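Local coordinates for halohydrin epoxidase A (Corynebacterium sp., PDB 4Z9F), which probably catalyses the reversible conversion of vicinal halohydrins into epoxides with release of hydrogen halide, using a Rossmann-like scaffold related to short-chain dehydrogenases, at residues M1-V6 with T27-D32; E19-D24 with A218-L223; I73-S78 with S128-T133. The protein carries 1 engineered substitution. One frame throughout, in Å; residues are numbered along the deposited sequence.

All three contacts are largely buried, with interaction 3 nearest the middle of the chain and interactions 1 and 2 each about 13 Å from it, centre to centre. Interactions 1 and 3 join parallel strands of the same sheet, and strands 3-6 and 73-79 lie side by side in it, so L5 O and I3 O reach across to V77 N and D74 N. Backbone hydrogen bonds dominate both. Interaction 2 is different: two helices lying on that sheet meet through methyl groups and one bridging water, with no direct hydrogen bond. L21 packs down on A4, V6 and V28 of interaction 1, while I220 and L223 pack on I130 and I132 of interaction 3.

Interaction 1: M1-V6 with T27-D32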
loop_
_atom_site.group_PDB
_atom_site.type_symbol
_atom_site.label_atom_id
_atom_site.label_comp_id
_atom_site.label_asym_id
_atom_site.label_seq_id
_atom_site.Cartn_x
_atom_site.Cartn_y
_atom_site.Cartn_z
ATOM N N MET C 1 1.458 39.482 5.529
ATOM C CA MET C 1 1.073 38.268 6.238
ATOM C C MET C 1 0.463 37.256 5.280
ATOM O O MET C 1 -0.332 37.614 4.401
ATOM C CB MET C 1 0.082 38.588 7.364
ATOM C CG MET C 1 0.714 39.237 8.585
ATOM S SD MET C 1 -0.484 39.540 9.895
ATOM C CE MET C 1 -0.401 37.998 10.812
ATOM N N LYS C 2 0.841 35.990 5.457
ATOM C CA LYS C 2 0.292 34.924 4.636
ATOM C C LYS C 2 -1.142 34.632 5.049
ATOM O O LYS C 2 -1.493 34.696 6.228
ATOM C CB LYS C 2 1.153 33.665 4.757
ATOM C CG LYS C 2 2.577 33.860 4.263
ATOM C CD LYS C 2 3.419 32.601 4.399
ATOM C CE LYS C 2 4.751 32.745 3.669
ATOM N NZ LYS C 2 5.672 31.604 3.949
ATOM N N ILE C 3 -1.977 34.317 4.067
ATOM C CA ILE C 3 -3.379 33.995 4.305
ATOM C C ILE C 3 -3.536 32.486 4.259
ATOM O O ILE C 3 -3.000 31.825 3.357
ATOM C CB ILE C 3 -4.298 34.662 3.272
ATOM C CG1 ILE C 3 -3.868 36.118 3.024
ATOM C CG2 ILE C 3 -5.742 34.573 3.729
ATOM C CD1 ILE C 3 -3.769 36.946 4.270
ATOM N N ALA C 4 -4.263 31.942 5.229
ATOM C CA ALA C 4 -4.671 30.549 5.221
ATOM C C ALA C 4 -6.183 30.470 5.327
ATOM O O ALA C 4 -6.827 31.325 5.951
ATOM C CB ALA C 4 -4.026 29.756 6.370
ATOM N N LEU C 5 -6.746 29.462 4.674
ATOM C CA LEU C 5 -8.151 29.118 4.789
ATOM C C LEU C 5 -8.233 27.774 5.504
ATOM O O LEU C 5 -7.523 26.835 5.132
ATOM C CB LEU C 5 -8.817 29.045 3.416
ATOM C CG LEU C 5 -10.204 28.399 3.355
ATOM C CD1 LEU C 5 -11.232 29.189 4.172
ATOM C CD2 LEU C 5 -10.661 28.233 1.916
ATOM N N VAL C 6 -9.049 27.708 6.557
ATOM C CA VAL C 6 -9.265 26.486 7.333
ATOM C C VAL C 6 -10.762 26.233 7.391
ATOM O O VAL C 6 -11.519 27.086 7.871
ATOM C CB VAL C 6 -8.689 26.589 8.756
ATOM C CG1 VAL C 6 -9.035 25.325 9.566
ATOM C CG2 VAL C 6 -7.176 26.850 8.725
ATOM N N THR C 27 -2.549 35.189 8.745
ATOM C CA THR C 27 -3.941 35.527 8.981
ATOM C C THR C 27 -4.762 34.311 8.578
ATOM O O THR C 27 -4.709 33.875 7.422
ATOM C CB THR C 27 -4.349 36.767 8.186
ATOM O OG1 THR C 27 -3.518 37.860 8.583
ATOM C CG2 THR C 27 -5.804 37.123 8.446
ATOM N N VAL C 28 -5.494 33.748 9.527
ATOM C CA VAL C 28 -6.248 32.528 9.287
ATOM C C VAL C 28 -7.708 32.895 9.074
ATOM O O VAL C 28 -8.409 33.280 10.017
ATOM C CB VAL C 28 -6.078 31.527 10.434
ATOM C CG1 VAL C 28 -6.791 30.234 10.081
ATOM C CG2 VAL C 28 -4.582 31.290 10.703
ATOM N N VAL C 29 -8.167 32.763 7.832
ATOM C CA VAL C 29 -9.572 32.930 7.478
ATOM C C VAL C 29 -10.287 31.593 7.668
ATOM O O VAL C 29 -9.854 30.569 7.128
ATOM C CB VAL C 29 -9.704 33.422 6.027
ATOM C CG1 VAL C 29 -11.142 33.571 5.652
ATOM C CG2 VAL C 29 -8.947 34.723 5.839
ATOM N N CYS C 30 -11.393 31.600 8.417
ATOM C CA CYS C 30 -11.993 30.381 8.947
ATOM C C CYS C 30 -13.428 30.193 8.479
ATOM O O CYS C 30 -14.223 31.139 8.482
ATOM C CB CYS C 30 -11.965 30.396 10.481
ATOM S SG CYS C 30 -10.310 30.417 11.151
ATOM N N HIS C 31 -13.756 28.958 8.102
ATOM C CA HIS C 31 -15.115 28.541 7.808
ATOM C C HIS C 31 -15.600 27.628 8.926
ATOM O O HIS C 31 -14.815 26.889 9.528
ATOM C CB HIS C 31 -15.196 27.824 6.452
ATOM C CG HIS C 31 -16.292 26.806 6.351
ATOM N ND1 HIS C 31 -16.163 25.517 6.828
ATOM C CD2 HIS C 31 -17.526 26.876 5.793
ATOM C CE1 HIS C 31 -17.274 24.846 6.586
ATOM N NE2 HIS C 31 -18.118 25.647 5.956
ATOM N N ASP C 32 -16.898 27.705 9.210
ATOM C CA ASP C 32 -17.538 26.785 10.141
ATOM C C ASP C 32 -19.040 26.869 9.927
ATOM O O ASP C 32 -19.562 27.912 9.521
ATOM C CB ASP C 32 -17.164 27.097 11.593
ATOM C CG ASP C 32 -17.543 25.971 12.552
ATOM O OD1 ASP C 32 -18.519 26.136 13.320
ATOM O OD2 ASP C 32 -16.868 24.910 12.529
#
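V29 O is gripped twice: V6 N donates to it at 3.0 Å, nearly along the C=O axis, and the CA-H of L5 comes in beside that bond with L5 CA 3.2 Å from V29 O. L5 CD1 also lies against this oxygen. A4 O is held in the same manner by V29 N at 2.7 Å, the shortest bond of the set, with the CA-H of V28 alongside. T27 N to K2 O, A4 N to T27 O and a nearly straight H31 N to V6 O bond (176° at the hydrogen) complete five backbone bonds between parallel strands, with I3 level with T27 and V6 with C30.

On the face that carries I3, L5, T27 and V29, I3 CG2, anti to its own backbone N, crosses V29 CG2 obliquely at 3.8 Å. I3 CD1 lies alongside T27 CB, and T66 of helix 62-67 covers this side. At the N-terminal end of the contact the M1 side chain crosses T27 at about a right angle, SD lying 3.7 Å from T27 OG1, and the bend at chi3 (89°) turns CE back toward the same oxygen. On the other face V6 CG2 meets V28 CG1 at 3.7 Å, and helix 14-23 covers them. H31 ND1 takes the N-H of H8, which would favour a proton-free ND1, and its ring stands edge-to-face with that of H8.

This is the opening beta-alpha-beta unit of a Rossmann-like fold. Main-chain bonds fix the spacing and register of its two strands, whereas mostly apolar side chains pack each face against its helix.

Interaction 2: E19-D24 with A218-L223; sequences EALTRD and ALITFL
Apolar packing carries most of this contact, and it centres on one methyl group. T221 CG2 points from helix 213-224 at helix 14-23, where it touches A20 CB at 3.8 Å, L21 CD2 also at 3.8 Å, and the carbonyl A20 O at 3.7 Å. The first torsion of T221 sets this up: OG1 takes the crowded position between backbone N and carbonyl carbon (chi1 59°) and bonds back to G217 O in its own helix, which leaves CG2 anti to the carbonyl carbon. The hydroxyl is thus turned to its own helix, and CG2 faces the neighbour. L21 slides past T221 in the opposite direction, and its other branch, CD1, reaches a looser contact with I220 CG2 at 4.3 Å.

The polar part is a single water. It donates one proton to D24 OD1 and the other to T221 O, each at 2.6 Å, so a carboxylate and a helix carbonyl are tied by short bonds through one molecule. D24 stands just beyond the last turn of helix 14-23, with N in weak bonds to A20 O and L21 O. Its CG is anti to the backbone N (chi1 -163°), which carries the carboxylate toward T221, with OD1 3.8 Å from T221 CB.

The short helical segments cross at -51° with their axes 9.1 Å apart, on the same side of the sheet. L21 also rests on V28 of strand 27-30 and I220 on I175 of strand 170-177, while F222 turns away to stack on F222 of the second subunit.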
loop_
_atom_site.group_PDB
_atom_site.type_symbol
_atom_site.label_atom_id
_atom_site.label_comp_id
_atom_site.label_asym_id
_atom_site.label_seq_id
_atom_site.Cartn_x
_atom_site.Cartn_y
_atom_site.Cartn_z
ATOM N N GLU C 19 -4.621 27.585 15.432
ATOM C CA GLU C 19 -3.627 28.059 16.389
ATOM C C GLU C 19 -2.217 28.022 15.814
ATOM O O GLU C 19 -1.453 28.978 15.984
ATOM C CB GLU C 19 -3.686 27.243 17.679
ATOM C CG GLU C 19 -2.539 27.566 18.635
ATOM C CD GLU C 19 -3.007 27.838 20.068
ATOM O OE1 GLU C 19 -2.240 27.495 21.001
ATOM O OE2 GLU C 19 -4.124 28.391 20.245
ATOM N N ALA C 20 -1.831 26.925 15.156
ATOM C CA ALA C 20 -0.449 26.822 14.702
ATOM C C ALA C 20 -0.138 27.840 13.610
ATOM O O ALA C 20 0.925 28.466 13.623
ATOM C CB ALA C 20 -0.162 25.411 14.202
ATOM N N LEU C 21 -1.048 28.005 12.655
ATOM C CA LEU C 21 -0.816 28.950 11.568
ATOM C C LEU C 21 -0.809 30.386 12.079
ATOM O O LEU C 21 -0.008 31.206 11.616
ATOM C CB LEU C 21 -1.873 28.752 10.484
ATOM C CG LEU C 21 -1.786 27.385 9.785
ATOM C CD1 LEU C 21 -3.073 27.057 9.053
ATOM C CD2 LEU C 21 -0.612 27.420 8.833
ATOM N N THR C 22 -1.687 30.705 13.039
ATOM C CA THR C 22 -1.703 32.051 13.610
ATOM C C THR C 22 -0.380 32.359 14.307
ATOM O O THR C 22 0.215 33.424 14.101
ATOM C CB THR C 22 -2.880 32.207 14.587
ATOM O OG1 THR C 22 -4.124 32.186 13.875
ATOM C CG2 THR C 22 -2.770 33.520 15.345
ATOM N N ARG C 23 0.114 31.422 15.124
ATOM C CA ARG C 23 1.398 31.612 15.781
ATOM C C ARG C 23 2.548 31.628 14.782
ATOM O O ARG C 23 3.602 32.202 15.074
ATOM C CB ARG C 23 1.601 30.528 16.852
ATOM C CG ARG C 23 3.030 30.262 17.274
ATOM C CD ARG C 23 3.105 29.555 18.628
ATOM N NE ARG C 23 2.614 28.178 18.545
ATOM C CZ ARG C 23 3.376 27.111 18.301
ATOM N NH1 ARG C 23 4.686 27.252 18.106
ATOM N NH2 ARG C 23 2.824 25.895 18.242
ATOM N N ASP C 24 2.361 31.048 13.601
ATOM C CA ASP C 24 3.393 31.037 12.578
ATOM C C ASP C 24 3.357 32.281 11.697
ATOM O O ASP C 24 4.138 32.371 10.742
ATOM C CB ASP C 24 3.252 29.776 11.715
ATOM C CG ASP C 24 4.499 29.479 10.896
ATOM O OD1 ASP C 24 4.356 28.911 9.789
ATOM O OD2 ASP C 24 5.618 29.803 11.359
ATOM N N ALA C 218 2.411 21.431 14.127
ATOM C CA ALA C 218 3.768 21.475 13.593
ATOM C C ALA C 218 3.856 20.810 12.224
ATOM O O ALA C 218 4.575 21.294 11.341
ATOM C CB ALA C 218 4.742 20.819 14.568
ATOM N N LEU C 219 3.141 19.695 12.027
ATOM C CA LEU C 219 3.116 19.059 10.710
ATOM C C LEU C 219 2.486 19.988 9.673
ATOM O O LEU C 219 3.018 20.159 8.569
ATOM C CB LEU C 219 2.355 17.731 10.781
ATOM C CG LEU C 219 2.115 17.007 9.458
ATOM C CD1 LEU C 219 3.441 16.645 8.819
ATOM C CD2 LEU C 219 1.240 15.758 9.644
ATOM N N ILE C 220 1.373 20.626 10.032
ATOM C CA ILE C 220 0.661 21.489 9.095
ATOM C C ILE C 220 1.513 22.698 8.709
ATOM O O ILE C 220 1.569 23.079 7.534
ATOM C CB ILE C 220 -0.701 21.897 9.690
ATOM C CG1 ILE C 220 -1.691 20.731 9.580
ATOM C CG2 ILE C 220 -1.257 23.135 8.998
ATOM C CD1 ILE C 220 -3.053 21.001 10.206
ATOM N N THR C 221 2.183 23.328 9.677
ATOM C CA THR C 221 2.988 24.493 9.319
ATOM C C THR C 221 4.272 24.088 8.603
ATOM O O THR C 221 4.791 24.857 7.782
ATOM C CB THR C 221 3.309 25.356 10.547
ATOM O OG1 THR C 221 4.023 24.596 11.528
ATOM C CG2 THR C 221 2.031 25.922 11.159
ATOM N N PHE C 222 4.799 22.890 8.889
ATOM C CA PHE C 222 5.923 22.384 8.109
ATOM C C PHE C 222 5.522 22.167 6.658
ATOM O O PHE C 222 6.264 22.544 5.740
ATOM C CB PHE C 222 6.456 21.083 8.714
ATOM C CG PHE C 222 7.556 20.451 7.903
ATOM C CD1 PHE C 222 8.830 20.989 7.912
ATOM C CD2 PHE C 222 7.315 19.320 7.148
ATOM C CE1 PHE C 222 9.850 20.419 7.187
ATOM C CE2 PHE C 222 8.352 18.735 6.400
ATOM C CZ PHE C 222 9.610 19.294 6.428
ATOM N N LEU C 223 4.338 21.585 6.424
ATOM C CA LEU C 223 3.865 21.438 5.051
ATOM C C LEU C 223 3.612 22.800 4.411
ATOM O O LEU C 223 4.052 23.051 3.285
ATOM C CB LEU C 223 2.606 20.569 4.998
ATOM C CG LEU C 223 2.827 19.100 5.409
ATOM C CD1 LEU C 223 1.537 18.299 5.346
ATOM C CD2 LEU C 223 3.913 18.422 4.554
HETATM O O HOH W 1 5.297 27.447 7.852
#

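Interaction 3: I73-S78 with S128-T133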
loop_
_atom_site.group_PDB
_atom_site.type_symbol
_atom_site.label_atom_id
_atom_site.label_comp_id
_atom_site.label_asym_id
_atom_site.label_seq_id
_atom_site.Cartn_x
_atom_site.Cartn_y
_atom_site.Cartn_z
ATOM N N ILE C 73 -4.025 33.279 -1.446
ATOM C CA ILE C 73 -4.093 32.228 -0.433
ATOM C C ILE C 73 -2.804 31.415 -0.501
ATOM O O ILE C 73 -2.462 30.871 -1.556
ATOM C CB ILE C 73 -5.320 31.326 -0.648
ATOM C CG1 ILE C 73 -6.610 32.132 -0.547
ATOM C CG2 ILE C 73 -5.362 30.191 0.398
ATOM C CD1 ILE C 73 -7.828 31.338 -0.965
ATOM N N ASP C 74 -2.095 31.323 0.627
ATOM C CA ASP C 74 -0.869 30.539 0.712
ATOM C C ASP C 74 -1.149 29.071 1.026
ATOM O O ASP C 74 -0.489 28.185 0.474
ATOM C CB ASP C 74 0.061 31.137 1.782
ATOM C CG ASP C 74 1.276 30.255 2.090
ATOM O OD1 ASP C 74 2.378 30.534 1.551
ATOM O OD2 ASP C 74 1.148 29.300 2.905
ATOM N N THR C 75 -2.116 28.806 1.906
ATOM C CA THR C 75 -2.419 27.455 2.362
ATOM C C THR C 75 -3.916 27.294 2.570
ATOM O O THR C 75 -4.579 28.182 3.123
ATOM C CB THR C 75 -1.677 27.137 3.671
ATOM O OG1 THR C 75 -0.264 27.206 3.448
ATOM C CG2 THR C 75 -2.060 25.750 4.190
ATOM N N ILE C 76 -4.452 26.172 2.098
ATOM C CA ILE C 76 -5.810 25.755 2.408
ATOM C C ILE C 76 -5.702 24.478 3.239
ATOM O O ILE C 76 -5.049 23.515 2.820
ATOM C CB ILE C 76 -6.650 25.522 1.141
ATOM C CG1 ILE C 76 -6.723 26.801 0.291
ATOM C CG2 ILE C 76 -8.051 25.024 1.506
ATOM C CD1 ILE C 76 -7.390 26.595 -1.052
ATOM N N VAL C 77 -6.297 24.487 4.429
ATOM C CA VAL C 77 -6.475 23.277 5.223
ATOM C C VAL C 77 -7.914 22.834 5.036
ATOM O O VAL C 77 -8.841 23.453 5.572
ATOM C CB VAL C 77 -6.155 23.496 6.706
ATOM C CG1 VAL C 77 -6.464 22.220 7.482
ATOM C CG2 VAL C 77 -4.702 23.874 6.893
ATOM N N SER C 78 -8.105 21.779 4.254
ATOM C CA SER C 78 -9.436 21.233 4.006
ATOM C C SER C 78 -9.724 20.236 5.117
ATOM O O SER C 78 -9.439 19.045 5.001
ATOM C CB SER C 78 -9.511 20.580 2.638
ATOM O OG SER C 78 -10.836 20.175 2.357
ATOM N N SER C 128 -0.338 25.601 -0.850
ATOM C CA SER C 128 -0.470 24.267 -0.284
ATOM C C SER C 128 -1.933 24.002 0.039
ATOM O O SER C 128 -2.636 24.866 0.573
ATOM C CB SER C 128 0.388 24.102 0.974
ATOM O OG SER C 128 1.761 24.287 0.696
ATOM N N VAL C 129 -2.401 22.814 -0.317
ATOM C CA VAL C 129 -3.747 22.386 -0.012
ATOM C C VAL C 129 -3.579 21.095 0.779
ATOM O O VAL C 129 -3.089 20.091 0.240
ATOM C CB VAL C 129 -4.597 22.185 -1.275
ATOM C CG1 VAL C 129 -6.037 21.898 -0.920
ATOM C CG2 VAL C 129 -4.513 23.426 -2.193
ATOM N N ILE C 130 -3.927 21.141 2.066
ATOM C CA ILE C 130 -3.730 20.026 2.988
ATOM C C ILE C 130 -5.096 19.483 3.361
ATOM O O ILE C 130 -5.925 20.208 3.924
ATOM C CB ILE C 130 -2.952 20.464 4.235
ATOM C CG1 ILE C 130 -1.596 21.024 3.823
ATOM C CG2 ILE C 130 -2.776 19.288 5.194
ATOM C CD1 ILE C 130 -0.965 21.875 4.855
ATOM N N PHE C 131 -5.336 18.211 3.049
ATOM C CA PHE C 131 -6.613 17.576 3.324
ATOM C C PHE C 131 -6.493 16.771 4.611
ATOM O O PHE C 131 -5.611 15.911 4.728
ATOM C CB PHE C 131 -7.040 16.682 2.159
ATOM C CG PHE C 131 -7.403 17.445 0.920
ATOM C CD1 PHE C 131 -6.421 17.904 0.050
ATOM C CD2 PHE C 131 -8.734 17.686 0.612
ATOM C CE1 PHE C 131 -6.764 18.602 -1.113
ATOM C CE2 PHE C 131 -9.081 18.397 -0.542
ATOM C CZ PHE C 131 -8.096 18.848 -1.403
ATOM N N ILE C 132 -7.349 17.067 5.584
ATOM C CA ILE C 132 -7.418 16.255 6.793
ATOM C C ILE C 132 -8.417 15.143 6.534
ATOM O O ILE C 132 -9.604 15.402 6.305
ATOM C CB ILE C 132 -7.816 17.083 8.025
ATOM C CG1 ILE C 132 -7.056 18.410 8.065
ATOM C CG2 ILE C 132 -7.576 16.260 9.306
ATOM C CD1 ILE C 132 -5.559 18.340 8.350
ATOM N N THR C 133 -7.930 13.900 6.545
ATOM C CA THR C 133 -8.766 12.760 6.203
ATOM C C THR C 133 -8.853 11.865 7.433
ATOM O O THR C 133 -9.370 12.290 8.472
ATOM C CB THR C 133 -8.207 12.033 4.968
ATOM O OG1 THR C 133 -6.908 11.485 5.243
ATOM C CG2 THR C 133 -8.070 13.034 3.805
HETATM O O HOH W 2 2.023 26.979 1.280
#
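Five backbone hydrogen bonds join these parallel strands, running from S128 N to D74 O through to I132 N to S78 O. I130 N to I76 O is the straightest, at 2.7 Å and 173°. The last differs from the rest, since I132 N meets S78 O from above its carbonyl plane.

Several side-chain polar bonds lie round D74. T75 OG1 donates to D74 OD2 at 2.6 Å, from above the carboxylate plane, while R226 forms a salt bridge with D74 OD1 and should stabilise its charge. A water bonds to D74 O and to S128 OG, 2.8 Å from S128 OG, so D74 O is held by this water as well as by S128 N.

Among the carbon contacts, S78 CB comes obliquely to the F131 ring, 3.6 Å from F131 CD2; S78 OG, anti to its backbone N, bonds to D80. On the opposite face V77 CG1 crosses I132 CG1 at 3.9 Å, and T75 CG2 reaches I130 CD1.

Placed mid-sheet between strands 3-6 and 170-177, this pair is sandwiched: helix 147-165 packs on F131, and helix 213-224 on V77, I130 and I132.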